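Demethylmenaquinone Methyltransferase (Thermus thermophilus, PDB 1J3L) is a compact alpha/beta protein of the Aldolase/RraA family that assembles from three copies of the chain. Local coordinates at residues 3-14 and 144-154; 87-98 and 106-117. One frame throughout, in Å; residues are numbered along the deposited sequence.

Contact 1. Residues 3-14 and 144-154; sequences ARTTDLSDLYPE and LADEDGLLLLP
Thr5 and Asp146 meet where the start of helix 5-11 rests on the tip of the strand pair 144-154. The backbone N of Thr5 donates to Asp146 OD2 at 2.9 Å, meeting that oxygen nearly along its C-O axis, while CB and CG2 of the threonine lie close against the same carboxylate. With CG of Asp146 set between the backbone N and the carbonyl carbon (chi1 61°), the other oxygen, OD1, turns back to accept from Asp148 N at 2.7 Å, an Asx turn that leaves each oxygen of the carboxylate with a backbone partner. Arg4 comes in from the same end. The Arg4 guanidinium stands 81° to the Asp146 carboxylate, whose OD2 lies at its edge, a long 3.8 Å from Arg4 NE. Closer is Glu147, whose OE2 lies 2.6 Å from Arg4 NH2; the salt bridge is clear but the hydrogen bond weak, since the hydrogen points well off line, and Arg30 shares this OE2. Asp148 closes the network as a long ion pair to Arg4, its OD1 taken by the backbone N of Thr98 of the second subunit. These acids occupy the type I turn of a beta hairpin, strands 142-146 and 149-153, over which the helix lies at 36° to the second strand. Further along, the packing becomes apolar. The CD2 branch of Leu151 reaches both Thr5 O and Leu8 CB, meeting the latter tightly at 3.5 Å, and its CD1 faces Ser9 CB. Past the helix end, Tyr12 crosses Leu153 at about a right angle: CD2 of the leucine approaches Tyr12 CB at 3.6 Å, and the phenolic OH continues to Ser158 N.

Contact 2. Residues 87-98 and 106-117; sequences AGVVVHGAVRDT and IGLLALAATPKK
Ala87 begins the pairing by accepting from Gly107 N through its carbonyl oxygen, and from there strand 88-92 runs parallel to strand 107-110, the axes only 1° apart. Gly88 sits beside Gly107, with no side chain on either strand at this step. Val89 N donates to Gly107 O at 2.9 Å, and Val89 O accepts from Leu109 N; its side chain lies next to that of Leu108, both pointing the same way, with CG2 pressed against Leu108 CD2 at 3.5 Å. Val90 does the same with Leu109 on the other face, more loosely, CG2 to CD1 being 4.2 Å. Val91 N then makes a short bond of 2.7 Å to Leu109 O. At His92 the chain bends through an inverse gamma turn, so that Leu111 N donates to Gly93 O, at 2.9 Å, rather than to Val91 O. Pairing resumes at Val95, whose N and O reach Ala112 O and Thr114 N; its CG1 packs on Ala110 CB at 3.5 Å. Arg96, extended beyond CG, directs NH1 in the guanidinium plane to Pro115 O at 2.7 Å, while Lys117 CB lies over one face of the group, toward its rim. NH2 is claimed by Asp10 of the third subunit. Thr98 opens helix 98-101 and presses CG2 on Ala113 CB at 3.4 Å. Strand 88-92, helix 98-101 and strand 107-110 thus form a beta-alpha-beta unit: Val95 and Leu108 touch Leu101 of that helix, Leu108 also meets Ala78 of helix 75-83, and strand 58-63 lies parallel on the far side of 88-92 in the mixed sheet, with strand 23-24 antiparallel beside 107-110.

How the contacts relate
Both contacts are largely buried and reach the same mixed sheet, on opposite sides of the chain's centre, and 87-117 is nested within the loop closed by contact 1. They meet where Leu150 CD2 packs on Leu109 CD1 at 3.4 Å. Contact 2 is strand on strand, held by a ladder of backbone bonds nearer the middle of the fold; contact 1 is helix on hairpin, with Leu8 of the helix set on leucines of the hairpin and a charged cluster at the helix start. The two also join across the trimer, where the charged end of contact 1 faces the far end of contact 2 of another subunit.

Contact 1. Residues 3-14 and 144-154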
loop_
_atom_site.group_PDB
_atom_site.type_symbol
_atom_site.label_atom_id
_atom_site.label_comp_id
_atom_site.label_asym_id
_atom_site.label_seq_id
_atom_site.Cartn_x
_atom_site.Cartn_y
_atom_site.Cartn_z
ATOM N N ALA A 3 0.395 5.381 25.242
ATOM C CA ALA A 3 -0.149 6.524 24.511
ATOM C C ALA A 3 -0.619 6.083 23.141
ATOM O O ALA A 3 -0.154 5.076 22.601
ATOM C CB ALA A 3 0.934 7.607 24.366
ATOM N N ARG A 4 -1.513 6.858 22.567
ATOM C CA ARG A 4 -1.999 6.519 21.274
ATOM C C ARG A 4 -2.316 7.765 20.517
ATOM O O ARG A 4 -2.602 8.846 21.073
ATOM C CB ARG A 4 -3.275 5.717 21.303
ATOM C CG ARG A 4 -3.080 4.235 21.338
ATOM C CD ARG A 4 -2.173 3.681 20.240
ATOM N NE ARG A 4 -2.823 2.697 19.369
ATOM C CZ ARG A 4 -3.658 1.741 19.775
ATOM N NH1 ARG A 4 -3.975 1.616 21.058
ATOM N NH2 ARG A 4 -4.193 0.911 18.890
ATOM N N THR A 5 -2.335 7.576 19.214
ATOM C CA THR A 5 -2.579 8.637 18.304
ATOM C C THR A 5 -4.071 8.934 18.401
ATOM O O THR A 5 -4.436 10.095 18.474
ATOM C CB THR A 5 -2.090 8.162 16.904
ATOM O OG1 THR A 5 -1.673 9.276 16.105
ATOM C CG2 THR A 5 -3.173 7.353 16.231
ATOM N N THR A 6 -4.904 7.888 18.388
ATOM C CA THR A 6 -6.345 8.035 18.436
ATOM C C THR A 6 -6.823 8.734 19.715
ATOM O O THR A 6 -7.407 9.813 19.654
ATOM C CB THR A 6 -7.031 6.652 18.255
ATOM O OG1 THR A 6 -6.513 5.721 19.211
ATOM C CG2 THR A 6 -6.765 6.119 16.861
ATOM N N ASP A 7 -6.566 8.136 20.874
ATOM C CA ASP A 7 -6.994 8.737 22.140
ATOM C C ASP A 7 -6.627 10.205 22.207
ATOM O O ASP A 7 -7.481 11.065 22.421
ATOM C CB ASP A 7 -6.351 8.038 23.344
ATOM C CG ASP A 7 -6.579 6.549 23.342
ATOM O OD1 ASP A 7 -7.589 6.109 22.762
ATOM O OD2 ASP A 7 -5.750 5.820 23.930
ATOM N N LEU A 8 -5.344 10.481 22.026
ATOM C CA LEU A 8 -4.848 11.841 22.086
ATOM C C LEU A 8 -5.472 12.734 21.030
ATOM O O LEU A 8 -5.515 13.953 21.188
ATOM C CB LEU A 8 -3.319 11.842 21.990
ATOM C CG LEU A 8 -2.690 11.218 23.243
ATOM C CD1 LEU A 8 -1.183 11.208 23.131
ATOM C CD2 LEU A 8 -3.116 12.010 24.476
ATOM N N SER A 9 -5.964 12.138 19.953
ATOM C CA SER A 9 -6.607 12.941 18.921
ATOM C C SER A 9 -7.939 13.435 19.479
ATOM O O SER A 9 -8.361 14.557 19.194
ATOM C CB SER A 9 -6.852 12.124 17.656
ATOM O OG SER A 9 -7.440 12.937 16.656
ATOM N N ASP A 10 -8.597 12.595 20.277
ATOM C CA ASP A 10 -9.876 12.962 20.883
ATOM C C ASP A 10 -9.650 14.084 21.902
ATOM O O ASP A 10 -10.351 15.098 21.890
ATOM C CB ASP A 10 -10.516 11.753 21.580
ATOM C CG ASP A 10 -10.668 10.554 20.658
ATOM O OD1 ASP A 10 -10.820 10.751 19.430
ATOM O OD2 ASP A 10 -10.649 9.411 21.165
ATOM N N LEU A 11 -8.655 13.896 22.768
ATOM C CA LEU A 11 -8.312 14.880 23.794
ATOM C C LEU A 11 -7.801 16.192 23.197
ATOM O O LEU A 11 -7.991 17.255 23.784
ATOM C CB LEU A 11 -7.239 14.328 24.744
ATOM C CG LEU A 11 -7.427 12.956 25.406
ATOM C CD1 LEU A 11 -6.279 12.712 26.378
ATOM C CD2 LEU A 11 -8.756 12.896 26.137
ATOM N N TYR A 12 -7.152 16.119 22.034
ATOM C CA TYR A 12 -6.615 17.317 21.381
ATOM C C TYR A 12 -7.151 17.537 19.972
ATOM O O TYR A 12 -6.508 17.168 18.990
ATOM C CB TYR A 12 -5.090 17.254 21.312
ATOM C CG TYR A 12 -4.404 17.215 22.653
ATOM C CD1 TYR A 12 -4.373 16.044 23.405
ATOM C CD2 TYR A 12 -3.777 18.349 23.168
ATOM C CE1 TYR A 12 -3.736 15.994 24.631
ATOM C CE2 TYR A 12 -3.134 18.313 24.398
ATOM C CZ TYR A 12 -3.118 17.131 25.125
ATOM O OH TYR A 12 -2.486 17.078 26.347
ATOM N N PRO A 13 -8.338 18.146 19.852
ATOM C CA PRO A 13 -8.919 18.394 18.529
ATOM C C PRO A 13 -8.140 19.402 17.688
ATOM O O PRO A 13 -8.377 19.526 16.487
ATOM C CB PRO A 13 -10.327 18.881 18.859
ATOM C CG PRO A 13 -10.639 18.149 20.139
ATOM C CD PRO A 13 -9.353 18.316 20.908
ATOM N N GLU A 14 -7.213 20.122 18.312
ATOM C CA GLU A 14 -6.429 21.118 17.582
ATOM C C GLU A 14 -5.212 20.467 16.929
ATOM O O GLU A 14 -4.563 21.060 16.066
ATOM C CB GLU A 14 -5.968 22.250 18.514
ATOM C CG GLU A 14 -4.809 21.881 19.424
ATOM C CD GLU A 14 -5.248 21.269 20.741
ATOM O OE1 GLU A 14 -6.227 20.486 20.758
ATOM O OE2 GLU A 14 -4.592 21.566 21.764
ATOM N N LEU A 144 3.580 11.840 17.404
ATOM C CA LEU A 144 3.206 10.535 17.902
ATOM C C LEU A 144 2.986 9.674 16.677
ATOM O O LEU A 144 2.377 10.112 15.704
ATOM C CB LEU A 144 1.923 10.635 18.729
ATOM C CG LEU A 144 2.104 10.750 20.244
ATOM C CD1 LEU A 144 0.970 11.543 20.863
ATOM C CD2 LEU A 144 2.183 9.357 20.837
ATOM N N ALA A 145 3.489 8.448 16.717
ATOM C CA ALA A 145 3.331 7.560 15.581
ATOM C C ALA A 145 3.040 6.133 15.990
ATOM O O ALA A 145 3.704 5.571 16.868
ATOM C CB ALA A 145 4.584 7.607 14.709
ATOM N N ASP A 146 2.030 5.556 15.342
ATOM C CA ASP A 146 1.643 4.173 15.584
ATOM C C ASP A 146 0.858 3.638 14.384
ATOM O O ASP A 146 0.756 4.310 13.361
ATOM C CB ASP A 146 0.820 4.049 16.879
ATOM C CG ASP A 146 -0.474 4.837 16.836
ATOM O OD1 ASP A 146 -1.165 4.793 15.797
ATOM O OD2 ASP A 146 -0.811 5.488 17.849
ATOM N N GLU A 147 0.308 2.432 14.518
ATOM C CA GLU A 147 -0.457 1.792 13.450
ATOM C C GLU A 147 -1.650 2.580 12.908
ATOM O O GLU A 147 -2.119 2.301 11.807
ATOM C CB GLU A 147 -0.955 0.419 13.902
ATOM C CG GLU A 147 -2.000 0.458 15.005
ATOM C CD GLU A 147 -1.401 0.445 16.407
ATOM O OE1 GLU A 147 -0.157 0.456 16.541
ATOM O OE2 GLU A 147 -2.185 0.417 17.381
ATOM N N ASP A 148 -2.155 3.549 13.666
ATOM C CA ASP A 148 -3.294 4.326 13.198
ATOM C C ASP A 148 -2.872 5.629 12.543
ATOM O O ASP A 148 -3.721 6.412 12.118
ATOM C CB ASP A 148 -4.269 4.633 14.344
ATOM C CG ASP A 148 -4.889 3.381 14.943
ATOM O OD1 ASP A 148 -5.468 2.576 14.183
ATOM O OD2 ASP A 148 -4.799 3.209 16.179
ATOM N N GLY A 149 -1.569 5.875 12.472
ATOM C CA GLY A 149 -1.111 7.102 11.847
ATOM C C GLY A 149 -0.207 7.993 12.679
ATOM O O GLY A 149 0.420 7.549 13.639
ATOM N N LEU A 150 -0.149 9.266 12.301
ATOM C CA LEU A 150 0.703 10.241 12.975
ATOM C C LEU A 150 -0.084 11.405 13.552
ATOM O O LEU A 150 -0.899 12.015 12.860
ATOM C CB LEU A 150 1.726 10.811 11.993
ATOM C CG LEU A 150 2.449 9.859 11.040
ATOM C CD1 LEU A 150 3.367 10.658 10.126
ATOM C CD2 LEU A 150 3.241 8.857 11.828
ATOM N N LEU A 151 0.172 11.716 14.819
ATOM C CA LEU A 151 -0.492 12.833 15.475
ATOM C C LEU A 151 0.547 13.905 15.810
ATOM O O LEU A 151 1.578 13.619 16.421
ATOM C CB LEU A 151 -1.188 12.375 16.758
ATOM C CG LEU A 151 -2.029 13.448 17.470
ATOM C CD1 LEU A 151 -3.211 13.842 16.597
ATOM C CD2 LEU A 151 -2.523 12.926 18.806
ATOM N N LEU A 152 0.270 15.136 15.397
ATOM C CA LEU A 152 1.159 16.264 15.646
ATOM C C LEU A 152 0.498 17.242 16.614
ATOM O O LEU A 152 -0.527 17.836 16.287
ATOM C CB LEU A 152 1.465 16.994 14.338
ATOM C CG LEU A 152 2.252 16.271 13.246
ATOM C CD1 LEU A 152 2.311 17.171 12.022
ATOM C CD2 LEU A 152 3.658 15.946 13.740
ATOM N N LEU A 153 1.092 17.410 17.793
ATOM C CA LEU A 153 0.568 18.311 18.817
ATOM C C LEU A 153 1.489 19.519 18.962
ATOM O O LEU A 153 2.711 19.384 18.880
ATOM C CB LEU A 153 0.463 17.566 20.152
ATOM C CG LEU A 153 -0.424 16.316 20.124
ATOM C CD1 LEU A 153 -0.269 15.508 21.393
ATOM C CD2 LEU A 153 -1.857 16.741 19.933
ATOM N N PRO A 154 0.917 20.719 19.181
ATOM C CA PRO A 154 1.709 21.951 19.332
ATOM C C PRO A 154 2.808 21.796 20.385
ATOM O O PRO A 154 3.803 22.516 20.374
ATOM C CB PRO A 154 0.661 22.986 19.727
ATOM C CG PRO A 154 -0.583 22.479 19.044
ATOM C CD PRO A 154 -0.520 21.003 19.343
#

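Contact 2. Residues 87-98 and 106-117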
loop_
_atom_site.group_PDB
_atom_site.type_symbol
_atom_site.label_atom_id
_atom_site.label_comp_id
_atom_site.label_asym_id
_atom_site.label_seq_id
_atom_site.Cartn_x
_atom_site.Cartn_y
_atom_site.Cartn_z
ATOM N N ALA A 87 14.463 9.050 18.451
ATOM C CA ALA A 87 13.334 8.171 18.737
ATOM C C ALA A 87 12.781 7.625 17.426
ATOM O O ALA A 87 12.252 6.512 17.376
ATOM C CB ALA A 87 12.248 8.932 19.481
ATOM N N GLY A 88 12.916 8.410 16.364
ATOM C CA GLY A 88 12.421 7.982 15.070
ATOM C C GLY A 88 12.645 8.979 13.948
ATOM O O GLY A 88 13.000 10.136 14.171
ATOM N N VAL A 89 12.422 8.508 12.728
ATOM C CA VAL A 89 12.572 9.313 11.524
ATOM C C VAL A 89 11.350 9.075 10.641
ATOM O O VAL A 89 10.927 7.929 10.440
ATOM C CB VAL A 89 13.823 8.893 10.711
ATOM C CG1 VAL A 89 14.122 9.938 9.627
ATOM C CG2 VAL A 89 15.008 8.696 11.647
ATOM N N VAL A 90 10.760 10.154 10.144
ATOM C CA VAL A 90 9.615 10.039 9.248
ATOM C C VAL A 90 10.041 10.630 7.917
ATOM O O VAL A 90 10.416 11.795 7.841
ATOM C CB VAL A 90 8.399 10.802 9.757
ATOM C CG1 VAL A 90 7.352 10.867 8.671
ATOM C CG2 VAL A 90 7.836 10.108 10.983
ATOM N N VAL A 91 9.991 9.825 6.866
ATOM C CA VAL A 91 10.412 10.298 5.561
ATOM C C VAL A 91 9.288 10.434 4.545
ATOM O O VAL A 91 8.660 9.442 4.162
ATOM C CB VAL A 91 11.504 9.367 4.958
ATOM C CG1 VAL A 91 11.979 9.900 3.615
ATOM C CG2 VAL A 91 12.673 9.247 5.916
ATOM N N HIS A 92 9.021 11.668 4.130
ATOM C CA HIS A 92 8.023 11.888 3.097
ATOM C C HIS A 92 8.878 11.715 1.857
ATOM O O HIS A 92 9.333 12.692 1.260
ATOM C CB HIS A 92 7.459 13.307 3.126
ATOM C CG HIS A 92 6.371 13.524 2.123
ATOM N ND1 HIS A 92 6.288 14.661 1.339
ATOM C CD2 HIS A 92 5.308 12.760 1.780
ATOM C CE1 HIS A 92 5.223 14.582 0.567
ATOM N NE2 HIS A 92 4.607 13.437 0.814
ATOM N N GLY A 93 9.114 10.455 1.507
ATOM C CA GLY A 93 9.960 10.112 0.380
ATOM C C GLY A 93 10.413 8.674 0.548
ATOM O O GLY A 93 9.718 7.886 1.209
ATOM N N ALA A 94 11.578 8.328 -0.003
ATOM C CA ALA A 94 12.041 6.952 0.080
ATOM C C ALA A 94 13.302 6.705 0.896
ATOM O O ALA A 94 14.054 7.632 1.206
ATOM C CB ALA A 94 12.216 6.388 -1.333
ATOM N N VAL A 95 13.499 5.429 1.230
ATOM C CA VAL A 95 14.644 4.947 2.002
ATOM C C VAL A 95 15.182 3.687 1.299
ATOM O O VAL A 95 14.641 3.294 0.265
ATOM C CB VAL A 95 14.215 4.575 3.462
ATOM C CG1 VAL A 95 13.576 5.786 4.156
ATOM C CG2 VAL A 95 13.249 3.394 3.451
ATOM N N ARG A 96 16.252 3.080 1.825
ATOM C CA ARG A 96 16.782 1.839 1.247
ATOM C C ARG A 96 17.447 0.931 2.298
ATOM O O ARG A 96 17.634 1.334 3.440
ATOM C CB ARG A 96 17.743 2.131 0.081
ATOM C CG ARG A 96 19.097 2.702 0.436
ATOM C CD ARG A 96 19.902 2.916 -0.824
ATOM N NE ARG A 96 21.318 3.132 -0.538
ATOM C CZ ARG A 96 22.289 2.926 -1.418
ATOM N NH1 ARG A 96 21.996 2.501 -2.647
ATOM N NH2 ARG A 96 23.551 3.122 -1.061
ATOM N N ASP A 97 17.801 -0.291 1.901
ATOM C CA ASP A 97 18.399 -1.298 2.798
ATOM C C ASP A 97 17.335 -1.746 3.789
ATOM O O ASP A 97 17.611 -1.952 4.967
ATOM C CB ASP A 97 19.591 -0.759 3.602
ATOM C CG ASP A 97 20.663 -0.129 2.732
ATOM O OD1 ASP A 97 20.791 -0.484 1.541
ATOM O OD2 ASP A 97 21.395 0.724 3.267
ATOM N N THR A 98 16.115 -1.892 3.305
ATOM C CA THR A 98 15.015 -2.310 4.152
ATOM C C THR A 98 15.366 -3.445 5.121
ATOM O O THR A 98 14.968 -3.400 6.282
ATOM C CB THR A 98 13.799 -2.708 3.303
ATOM O OG1 THR A 98 14.222 -3.548 2.231
ATOM C CG2 THR A 98 13.143 -1.482 2.715
ATOM N N ILE A 106 14.444 1.747 16.258
ATOM C CA ILE A 106 13.945 3.112 16.174
ATOM C C ILE A 106 12.781 3.069 15.199
ATOM O O ILE A 106 12.630 2.108 14.444
ATOM C CB ILE A 106 14.981 4.116 15.601
ATOM C CG1 ILE A 106 15.368 3.715 14.175
ATOM C CG2 ILE A 106 16.184 4.205 16.515
ATOM C CD1 ILE A 106 16.253 4.724 13.486
ATOM N N GLY A 107 11.954 4.103 15.231
ATOM C CA GLY A 107 10.838 4.167 14.314
ATOM C C GLY A 107 11.340 4.685 12.986
ATOM O O GLY A 107 12.173 5.593 12.956
ATOM N N LEU A 108 10.869 4.095 11.891
ATOM C CA LEU A 108 11.268 4.526 10.553
ATOM C C LEU A 108 10.142 4.375 9.520
ATOM O O LEU A 108 9.852 3.271 9.050
ATOM C CB LEU A 108 12.504 3.749 10.085
ATOM C CG LEU A 108 13.793 3.975 10.876
ATOM C CD1 LEU A 108 14.896 3.094 10.308
ATOM C CD2 LEU A 108 14.190 5.445 10.810
ATOM N N LEU A 109 9.519 5.497 9.172
ATOM C CA LEU A 109 8.435 5.503 8.198
ATOM C C LEU A 109 8.891 6.152 6.902
ATOM O O LEU A 109 9.688 7.095 6.901
ATOM C CB LEU A 109 7.224 6.276 8.729
ATOM C CG LEU A 109 6.702 5.900 10.113
ATOM C CD1 LEU A 109 5.439 6.726 10.457
ATOM C CD2 LEU A 109 6.408 4.412 10.130
ATOM N N ALA A 110 8.389 5.632 5.792
ATOM C CA ALA A 110 8.720 6.171 4.489
ATOM C C ALA A 110 7.606 5.749 3.550
ATOM O O ALA A 110 6.810 4.874 3.884
ATOM C CB ALA A 110 10.054 5.623 4.017
ATOM N N LEU A 111 7.538 6.379 2.383
ATOM C CA LEU A 111 6.510 6.048 1.408
ATOM C C LEU A 111 6.894 4.774 0.674
ATOM O O LEU A 111 6.037 4.013 0.237
ATOM C CB LEU A 111 6.331 7.205 0.415
ATOM C CG LEU A 111 5.802 8.512 1.021
ATOM C CD1 LEU A 111 5.809 9.615 -0.025
ATOM C CD2 LEU A 111 4.397 8.290 1.581
ATOM N N ALA A 112 8.198 4.538 0.563
ATOM C CA ALA A 112 8.682 3.360 -0.130
ATOM C C ALA A 112 10.187 3.227 -0.074
ATOM O O ALA A 112 10.903 4.161 0.297
ATOM C CB ALA A 112 8.238 3.402 -1.591
ATOM N N ALA A 113 10.657 2.037 -0.426
ATOM C CA ALA A 113 12.087 1.784 -0.498
ATOM C C ALA A 113 12.460 1.943 -1.984
ATOM O O ALA A 113 11.625 1.749 -2.867
ATOM C CB ALA A 113 12.410 0.360 -0.005
ATOM N N THR A 114 13.704 2.305 -2.252
ATOM C CA THR A 114 14.182 2.481 -3.619
ATOM C C THR A 114 15.680 2.169 -3.576
ATOM O O THR A 114 16.338 2.403 -2.555
ATOM C CB THR A 114 13.931 3.929 -4.116
ATOM O OG1 THR A 114 13.804 3.935 -5.541
ATOM C CG2 THR A 114 15.083 4.850 -3.715
ATOM N N PRO A 115 16.241 1.645 -4.682
ATOM C CA PRO A 115 17.661 1.276 -4.790
ATOM C C PRO A 115 18.740 2.352 -4.853
ATOM O O PRO A 115 19.809 2.185 -4.265
ATOM C CB PRO A 115 17.699 0.395 -6.046
ATOM C CG PRO A 115 16.292 -0.113 -6.175
ATOM C CD PRO A 115 15.499 1.138 -5.847
ATOM N N LYS A 116 18.481 3.433 -5.586
ATOM C CA LYS A 116 19.475 4.495 -5.744
ATOM C C LYS A 116 19.735 5.376 -4.543
ATOM O O LYS A 116 18.811 5.805 -3.855
ATOM C CB LYS A 116 19.127 5.411 -6.926
ATOM C CG LYS A 116 19.428 4.826 -8.278
ATOM C CD LYS A 116 19.678 5.920 -9.294
ATOM C CE LYS A 116 20.285 5.339 -10.559
ATOM N NZ LYS A 116 20.664 6.393 -11.538
ATOM N N LYS A 117 21.013 5.661 -4.317
ATOM C CA LYS A 117 21.424 6.525 -3.226
ATOM C C LYS A 117 21.193 7.978 -3.656
ATOM O O LYS A 117 21.131 8.274 -4.849
ATOM C CB LYS A 117 22.901 6.290 -2.908
ATOM C CG LYS A 117 23.854 6.678 -4.035
ATOM C CD LYS A 117 25.244 6.144 -3.755
ATOM C CE LYS A 117 25.681 6.505 -2.344
ATOM N NZ LYS A 117 26.789 5.639 -1.855
#